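Local coordinates for beta-1,4-mannanase (Caldicellulosiruptor saccharolyticus, PDB 1PMH), which probably hydrolyses beta-1,4-mannan as a whole enzyme, the part described here being a family 27 carbohydrate-binding module that holds mannohexaose, at residues Phe11-Gly14 and Thr15-Phe19; Asp38-Pro42 and Gly43-Ala47; Gly66-Gly70 and Gly71-Gly75. All blocks are in the same frame, centred on the assembly; numbering follows the deposited sequence. Where two conformers were deposited one is given.

Overall arrangement
The three contacts are local turns on a jellyroll beta-sandwich, with contact 1 meeting both of the others. Its centre is about 13 Å from that of contact 2; the two share the calcium and are joined where Lys45 N comes 2.9 Å from Glu12 OE1, a probable hydrogen bond. Contact 3 is centred about 13 Å from contact 1, and Thr67 OG1 approaches Met17 O at 2.8 Å. Contacts 2 and 3 do not touch: their centres are about 25 Å apart and their nearest atoms about 12 Å. The calcium is bound by contacts 1 and 2 (Glu12; Asn44 and Tyr46), whereas the Glu74 side chain of contact 3 lies about 4 Å from a bound mannose.

Contact 1 of 3, residues Phe11-Gly14 and Thr15-Phe19; sequences FEDG and TVMSF. With CA (calcium ion), chain C; EDO (1,2-ethanediol), chain G.
Phe11 and Phe19 stand at the two ends of a pair of successive beta turns, type I from Phe11 to Gly14 and type I' from Val16 to Phe19, each closed by a backbone bond of 3.0 Å, from Gly14 N to Phe11 O and from Phe19 N to Val16 O. In this jellyroll sandwich the loop carries the chain from strand 7-9 of one sheet to strand 20-21 of the other. The two phenyl groups meet obliquely beneath it, with Phe11 CE1 3.7 Å from Phe19 CD1 and the planes turned 55° apart. Leu48 of strand 47-53 packs against both. At the edge of the Phe11 ring, near its plane, lie Thr15 O and Val16 O, with Thr15 O 3.4 Å from Phe11 CD1. Met17, present as selenomethionine, adds a Met-aromatic contact: its chain runs extended beyond CG (chi2 -171°) and carries SE to 4.8 Å from the Phe11 ring centroid, obliquely, 27° off the ring normal. Thr15 N and Thr15 OG1 both donate to Asp13 OD1, approaching from the same face of the carboxylate. That double grip belongs to one of two deposited Asp13 conformers and is less certain. Thr15 OG1 also accepts from Met17 N at 3.0 Å, forming an ST turn that leads into the second beta turn; the Asp13 bonds connect it to the first. Glu12 points away from this cluster and binds the calcium through OE2, while OE1 accepts from Lys45 N. Phe11 N, buried and without a polar partner in the model, lies 3.5 Å from Met17 SE.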
loop_
_atom_site.group_PDB
_atom_site.type_symbol
_atom_site.label_atom_id
_atom_site.label_comp_id
_atom_site.label_asym_id
_atom_site.label_seq_id
_atom_site.Cartn_x
_atom_site.Cartn_y
_atom_site.Cartn_z
ATOM N N PHE A 11 -3.693 -6.733 -9.225
ATOM C CA PHE A 11 -3.746 -5.852 -10.383
ATOM C C PHE A 11 -3.638 -6.631 -11.693
ATOM O O PHE A 11 -3.449 -6.014 -12.744
ATOM C CB PHE A 11 -2.724 -4.714 -10.260
ATOM C CG PHE A 11 -2.860 -4.038 -8.920
ATOM C CD1 PHE A 11 -3.925 -3.171 -8.698
ATOM C CD2 PHE A 11 -2.024 -4.363 -7.863
ATOM C CE1 PHE A 11 -4.155 -2.642 -7.447
ATOM C CE2 PHE A 11 -2.260 -3.833 -6.579
ATOM C CZ PHE A 11 -3.303 -2.977 -6.386
ATOM N N GLU A 12 -3.792 -7.954 -11.679
ATOM C CA GLU A 12 -3.473 -8.748 -12.848
ATOM C C GLU A 12 -4.544 -8.651 -13.926
ATOM O O GLU A 12 -4.293 -9.054 -15.057
ATOM C CB GLU A 12 -3.114 -10.177 -12.463
ATOM C CG GLU A 12 -1.779 -10.279 -11.739
ATOM C CD GLU A 12 -0.635 -9.655 -12.520
ATOM O OE1 GLU A 12 -0.279 -10.146 -13.647
ATOM O OE2 GLU A 12 -0.082 -8.652 -12.016
ATOM N N ASP A 13 -5.695 -8.076 -13.616
ATOM C CA ASP A 13 -6.675 -7.672 -14.626
ATOM C C ASP A 13 -6.363 -6.391 -15.399
ATOM O O ASP A 13 -7.149 -5.933 -16.236
ATOM C CB ASP A 13 -8.098 -7.660 -14.065
ATOM C CG ASP A 13 -8.347 -6.548 -13.064
ATOM O OD1 ASP A 13 -7.435 -5.734 -12.771
ATOM O OD2 ASP A 13 -9.480 -6.450 -12.541
ATOM N N GLY A 14 -5.216 -5.801 -15.109
ATOM C CA GLY A 14 -4.781 -4.580 -15.750
ATOM C C GLY A 14 -5.559 -3.353 -15.334
ATOM O O GLY A 14 -5.604 -2.366 -16.069
ATOM N N THR A 15 -6.135 -3.367 -14.145
ATOM C CA THR A 15 -6.865 -2.238 -13.603
ATOM C C THR A 15 -6.313 -1.889 -12.239
ATOM O O THR A 15 -5.641 -2.694 -11.605
ATOM C CB THR A 15 -8.363 -2.514 -13.451
ATOM O OG1 THR A 15 -8.634 -3.277 -12.274
ATOM C CG2 THR A 15 -9.010 -3.196 -14.652
ATOM N N VAL A 16 -6.697 -0.711 -11.756
ATOM C CA VAL A 16 -6.365 -0.284 -10.408
ATOM C C VAL A 16 -7.206 -0.913 -9.319
ATOM O O VAL A 16 -6.996 -0.613 -8.148
ATOM C CB VAL A 16 -6.386 1.250 -10.236
ATOM C CG1 VAL A 16 -5.372 1.919 -11.133
ATOM C CG2 VAL A 16 -7.770 1.829 -10.425
HETATM N N MSE A 17 -8.182 -1.763 -9.666
HETATM C CA MSE A 17 -8.928 -2.497 -8.654
HETATM C C MSE A 17 -9.519 -1.584 -7.557
HETATM O O MSE A 17 -9.417 -1.848 -6.357
HETATM C CB MSE A 17 -8.136 -3.650 -8.036
HETATM C CG MSE A 17 -7.720 -4.647 -9.073
HETATM SE SE MSE A 17 -6.971 -6.215 -8.255
HETATM C CE MSE A 17 -7.297 -7.502 -9.730
ATOM N N SER A 18 -10.074 -0.495 -8.060
ATOM C CA SER A 18 -10.764 0.459 -7.213
ATOM C C SER A 18 -9.890 1.310 -6.311
ATOM O O SER A 18 -10.404 2.169 -5.627
ATOM C CB SER A 18 -11.923 -0.191 -6.410
ATOM O OG SER A 18 -12.846 -0.780 -7.322
ATOM N N PHE A 19 -8.595 1.166 -6.383
ATOM C CA PHE A 19 -7.730 2.040 -5.600
ATOM C C PHE A 19 -7.775 3.453 -6.109
ATOM O O PHE A 19 -7.697 3.705 -7.312
ATOM C CB PHE A 19 -6.285 1.546 -5.571
ATOM C CG PHE A 19 -6.027 0.397 -4.643
ATOM C CD1 PHE A 19 -6.244 -0.923 -4.988
ATOM C CD2 PHE A 19 -5.490 0.644 -3.416
ATOM C CE1 PHE A 19 -5.966 -1.928 -4.068
ATOM C CE2 PHE A 19 -5.154 -0.383 -2.575
ATOM C CZ PHE A 19 -5.397 -1.660 -2.910
HETATM CA CA CA C . 0.682 -7.837 -9.930
HETATM C C1 EDO G . -11.161 4.310 -3.000
HETATM O O1 EDO G . -11.608 4.281 -1.655
HETATM C C2 EDO G . -12.154 3.796 -4.032
HETATM O O2 EDO G . -12.419 2.414 -3.999
HETATM O O HOH W 1 0.682 -9.920 -8.905
#

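Contact 2 of 3, residues Asp38-Pro42 and Gly43-Ala47; sequences DLQRP and GNKYA. With CA (calcium ion), chain C.
Asn44, facing Arg41 across a type II beta turn, binds the calcium through OD1 at 2.4 Å, and Tyr46 adds its backbone oxygen O at 2.3 Å. The CG of Asn44 stands anti to the backbone N (chi1 -172°), which sends the amide out to the metal. Glu12, Asp10, Asp176 and a water supply further oxygens. Behind this first shell, Arg41 and Asn44 form an antiparallel hydrogen-bonded pair: Arg41 N to Asn44 O and Asn44 N to Arg41 O are both 2.9 Å. Gly43, with positive phi, occupies the turn between them. The two side chains run alongside each other in the same direction, and Asn44 ND2 lies over one face of the guanidinium, 3.2 Å from Arg41 NH2; both are donors, so this is packing. Arg41 NH1 instead donates to Leu39 O at 2.7 Å, almost exactly in the guanidinium plane. Were Arg41 replaced by alanine, Leu39 O would probably lose this donor and the Asn44 amide the flat group beside it. Further out, Leu39 CD1 touches Ala47 CB where strand 47-53 begins. With OD1 on the metal and ND2 hydrogen-bonded elsewhere, the Asn44 amide is fixed in its flip, and hard oxygen ligands of this kind suit calcium.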
loop_
_atom_site.group_PDB
_atom_site.type_symbol
_atom_site.label_atom_id
_atom_site.label_comp_id
_atom_site.label_asym_id
_atom_site.label_seq_id
_atom_site.Cartn_x
_atom_site.Cartn_y
_atom_site.Cartn_z
ATOM N N ASP A 38 5.688 -1.490 -15.182
ATOM C CA ASP A 38 7.101 -1.269 -14.917
ATOM C C ASP A 38 7.819 -2.426 -14.263
ATOM O O ASP A 38 9.019 -2.606 -14.485
ATOM C CB ASP A 38 7.296 -0.038 -14.019
ATOM C CG ASP A 38 6.942 1.285 -14.704
ATOM O OD1 ASP A 38 6.746 1.327 -15.937
ATOM O OD2 ASP A 38 6.751 2.275 -13.946
ATOM N N LEU A 39 7.106 -3.192 -13.451
ATOM C CA LEU A 39 7.636 -4.315 -12.692
ATOM C C LEU A 39 7.321 -5.657 -13.387
ATOM O O LEU A 39 7.394 -6.682 -12.735
ATOM C CB LEU A 39 7.183 -4.289 -11.238
ATOM C CG LEU A 39 7.388 -2.957 -10.508
ATOM C CD1 LEU A 39 6.908 -3.080 -9.104
ATOM C CD2 LEU A 39 8.816 -2.508 -10.519
ATOM N N GLN A 40 6.900 -5.659 -14.648
ATOM C CA GLN A 40 6.417 -6.871 -15.260
ATOM C C GLN A 40 7.484 -7.906 -15.229
ATOM O O GLN A 40 8.593 -7.638 -15.628
ATOM C CB GLN A 40 5.871 -6.581 -16.654
ATOM C CG GLN A 40 6.833 -6.126 -17.720
ATOM C CD GLN A 40 6.099 -5.776 -19.025
ATOM O OE1 GLN A 40 6.504 -4.851 -19.737
ATOM N NE2 GLN A 40 5.009 -6.484 -19.319
ATOM N N ARG A 41 7.087 -9.098 -14.814
ATOM C CA ARG A 41 7.994 -10.196 -14.671
ATOM C C ARG A 41 7.211 -11.503 -14.715
ATOM O O ARG A 41 6.011 -11.454 -14.864
ATOM C CB ARG A 41 8.817 -9.991 -13.444
ATOM C CG ARG A 41 8.007 -9.974 -12.192
ATOM C CD ARG A 41 8.856 -9.372 -11.046
ATOM N NE ARG A 41 8.235 -9.336 -9.739
ATOM C CZ ARG A 41 7.409 -8.404 -9.296
ATOM N NH1 ARG A 41 7.013 -7.477 -10.133
ATOM N NH2 ARG A 41 6.888 -8.456 -8.062
ATOM N N PRO A 42 7.850 -12.672 -14.647
ATOM C CA PRO A 42 7.098 -13.915 -14.885
ATOM C C PRO A 42 5.917 -14.043 -13.930
ATOM O O PRO A 42 6.045 -13.953 -12.712
ATOM C CB PRO A 42 8.176 -14.996 -14.734
ATOM C CG PRO A 42 9.404 -14.271 -15.142
ATOM C CD PRO A 42 9.299 -12.906 -14.542
ATOM N N GLY A 43 4.735 -14.213 -14.511
ATOM C CA GLY A 43 3.521 -14.412 -13.753
ATOM C C GLY A 43 3.032 -13.180 -13.023
ATOM O O GLY A 43 2.133 -13.297 -12.217
ATOM N N ASN A 44 3.568 -12.000 -13.315
ATOM C CA ASN A 44 3.192 -10.803 -12.574
ATOM C C ASN A 44 3.418 -9.590 -13.459
ATOM O O ASN A 44 4.488 -9.008 -13.510
ATOM C CB ASN A 44 4.009 -10.683 -11.317
ATOM C CG ASN A 44 3.495 -9.548 -10.445
ATOM O OD1 ASN A 44 2.646 -8.760 -10.881
ATOM N ND2 ASN A 44 4.044 -9.402 -9.261
ATOM N N LYS A 45 2.376 -9.267 -14.215
ATOM C CA LYS A 45 2.476 -8.259 -15.271
ATOM C C LYS A 45 2.237 -6.812 -14.816
ATOM O O LYS A 45 2.845 -5.881 -15.360
ATOM C CB LYS A 45 1.473 -8.549 -16.379
ATOM C CG LYS A 45 1.534 -7.653 -17.599
ATOM C CD LYS A 45 0.725 -8.340 -18.676
ATOM C CE LYS A 45 0.694 -7.627 -19.978
ATOM N NZ LYS A 45 0.212 -8.592 -21.041
ATOM N N TYR A 46 1.388 -6.643 -13.799
ATOM C CA TYR A 46 0.923 -5.322 -13.411
ATOM C C TYR A 46 1.135 -5.025 -11.939
ATOM O O TYR A 46 1.040 -5.907 -11.097
ATOM C CB TYR A 46 -0.584 -5.166 -13.687
ATOM C CG TYR A 46 -1.017 -5.325 -15.143
ATOM C CD1 TYR A 46 -0.881 -4.283 -16.055
ATOM C CD2 TYR A 46 -1.570 -6.515 -15.587
ATOM C CE1 TYR A 46 -1.285 -4.435 -17.401
ATOM C CE2 TYR A 46 -2.001 -6.675 -16.908
ATOM C CZ TYR A 46 -1.850 -5.636 -17.785
ATOM O OH TYR A 46 -2.267 -5.765 -19.088
ATOM N N ALA A 47 1.300 -3.751 -11.609
ATOM C CA ALA A 47 1.382 -3.259 -10.245
ATOM C C ALA A 47 0.725 -1.903 -10.185
ATOM O O ALA A 47 0.555 -1.240 -11.198
ATOM C CB ALA A 47 2.821 -3.199 -9.784
HETATM CA CA CA C . 0.682 -7.837 -9.930
HETATM O O HOH W 1 0.682 -9.920 -8.905
#

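Contact 3 of 3, residues Gly66-Gly70 and Gly71-Gly75; sequences GTWIG and GVVEG. Unlike the reference sequence in segment 66-70: Ile69 (reference Phe). With EDO (1,2-ethanediol), chain G.
Trp68 lies with one face of its indole under the backbone of Val73 and Glu74, and this is where the contact is tight. Val73 CA sits 3.7 Å from the centroid of the five-membered ring and only 6° off its normal, a CH-pi contact, while CG2 of the same valine comes to 3.9 Å from Trp68 CD1. Over the six-membered ring Glu74 N is 3.3 Å from Trp68 CH2, and the Val72 carbonyl oxygen approaches Trp68 CE3 obliquely. The ring is turned beneath the loop by chi1 of -74°, with CG beside the backbone N. The bend after the strand is held by Gly71 N donating to Trp68 O at 2.9 Å. Gly70 and Gly71, both at positive phi, carry the chain round. The bond from Val72 N to Ile69 O is weak at 3.4 Å, but a water bridges the two segments by short bonds, donating to both Ile69 O and Val72 O at 2.7 Å. On the solvent side the exposed Glu74 side chain bends at chi2, forms a salt bridge with Arg155 and touches a bound mannose; its placing is less sure, as two conformers were deposited. Gly75 N bonds to Val72 O at 3.0 Å, closing a type II beta turn over the indole, so that a tryptophan at the end of strand 61-68 backs a loop contributing Glu74 to the glycan-binding site of this CBM27 sandwich.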
loop_
_atom_site.group_PDB
_atom_site.type_symbol
_atom_site.label_atom_id
_atom_site.label_comp_id
_atom_site.label_asym_id
_atom_site.label_seq_id
_atom_site.Cartn_x
_atom_site.Cartn_y
_atom_site.Cartn_z
ATOM N N GLY A 66 -7.225 4.616 -0.798
ATOM C CA GLY A 66 -8.203 3.645 -0.382
ATOM C C GLY A 66 -8.670 2.740 -1.487
ATOM O O GLY A 66 -8.632 3.094 -2.662
ATOM N N THR A 67 -9.196 1.579 -1.106
ATOM C CA THR A 67 -9.957 0.741 -1.998
ATOM C C THR A 67 -11.148 0.171 -1.237
ATOM O O THR A 67 -11.036 -0.123 -0.060
ATOM C CB THR A 67 -9.113 -0.364 -2.670
ATOM O OG1 THR A 67 -9.879 -0.994 -3.700
ATOM C CG2 THR A 67 -8.661 -1.418 -1.693
ATOM N N TRP A 68 -12.258 0.008 -1.926
ATOM C CA TRP A 68 -13.397 -0.671 -1.398
ATOM C C TRP A 68 -13.334 -2.078 -1.881
ATOM O O TRP A 68 -13.219 -2.354 -3.084
ATOM C CB TRP A 68 -14.691 0.000 -1.890
ATOM C CG TRP A 68 -14.949 1.292 -1.201
ATOM C CD1 TRP A 68 -14.728 2.553 -1.689
ATOM C CD2 TRP A 68 -15.494 1.472 0.090
ATOM N NE1 TRP A 68 -15.086 3.502 -0.775
ATOM C CE2 TRP A 68 -15.568 2.867 0.337
ATOM C CE3 TRP A 68 -15.964 0.585 1.081
ATOM C CZ2 TRP A 68 -16.070 3.380 1.528
ATOM C CZ3 TRP A 68 -16.471 1.101 2.244
ATOM C CH2 TRP A 68 -16.486 2.483 2.480
ATOM N N ILE A 69 -13.408 -3.010 -0.980
ATOM C CA ILE A 69 -13.492 -4.388 -1.383
ATOM C C ILE A 69 -14.675 -4.623 -2.330
ATOM O O ILE A 69 -15.789 -4.154 -2.102
ATOM C CB ILE A 69 -13.481 -5.313 -0.163
ATOM C CG1 ILE A 69 -12.396 -4.939 0.855
ATOM C CG2 ILE A 69 -13.326 -6.774 -0.558
ATOM C CD1 ILE A 69 -10.978 -5.002 0.413
ATOM N N GLY A 70 -14.410 -5.243 -3.479
ATOM C CA GLY A 70 -15.447 -5.464 -4.467
ATOM C C GLY A 70 -15.941 -4.229 -5.196
ATOM O O GLY A 70 -16.874 -4.317 -5.971
ATOM N N GLY A 71 -15.270 -3.106 -5.025
ATOM C CA GLY A 71 -15.649 -1.821 -5.563
ATOM C C GLY A 71 -16.910 -1.256 -4.959
ATOM O O GLY A 71 -17.379 -0.242 -5.491
ATOM N N VAL A 72 -17.466 -1.865 -3.891
ATOM C CA VAL A 72 -18.763 -1.382 -3.401
ATOM C C VAL A 72 -18.570 -0.284 -2.382
ATOM O O VAL A 72 -18.146 -0.566 -1.257
ATOM C CB VAL A 72 -19.616 -2.480 -2.805
ATOM C CG1 VAL A 72 -20.904 -1.942 -2.250
ATOM C CG2 VAL A 72 -19.849 -3.595 -3.842
ATOM N N VAL A 73 -18.833 0.967 -2.767
ATOM C CA VAL A 73 -18.678 2.098 -1.893
ATOM C C VAL A 73 -19.624 1.938 -0.703
ATOM O O VAL A 73 -20.822 1.683 -0.922
ATOM C CB VAL A 73 -18.829 3.405 -2.674
ATOM C CG1 VAL A 73 -18.643 4.569 -1.762
ATOM C CG2 VAL A 73 -17.849 3.477 -3.843
ATOM N N GLU A 74 -19.108 2.129 0.509
ATOM C CA GLU A 74 -19.844 2.013 1.753
ATOM C C GLU A 74 -20.291 0.577 2.016
ATOM O O GLU A 74 -21.051 0.314 2.951
ATOM C CB GLU A 74 -20.975 2.997 2.041
ATOM C CG GLU A 74 -20.486 4.384 2.365
ATOM C CD GLU A 74 -19.869 4.532 3.733
ATOM O OE1 GLU A 74 -19.751 3.601 4.567
ATOM O OE2 GLU A 74 -19.428 5.674 3.931
ATOM N N GLY A 75 -19.775 -0.382 1.266
ATOM C CA GLY A 75 -20.074 -1.764 1.586
ATOM C C GLY A 75 -19.454 -2.217 2.874
ATOM O O GLY A 75 -18.533 -1.604 3.380
HETATM C C1 EDO G . -11.161 4.310 -3.000
HETATM O O1 EDO G . -11.608 4.281 -1.655
HETATM C C2 EDO G . -12.154 3.796 -4.032
HETATM O O2 EDO G . -12.419 2.414 -3.999
HETATM O O HOH W 2 -17.107 -2.832 -0.207
#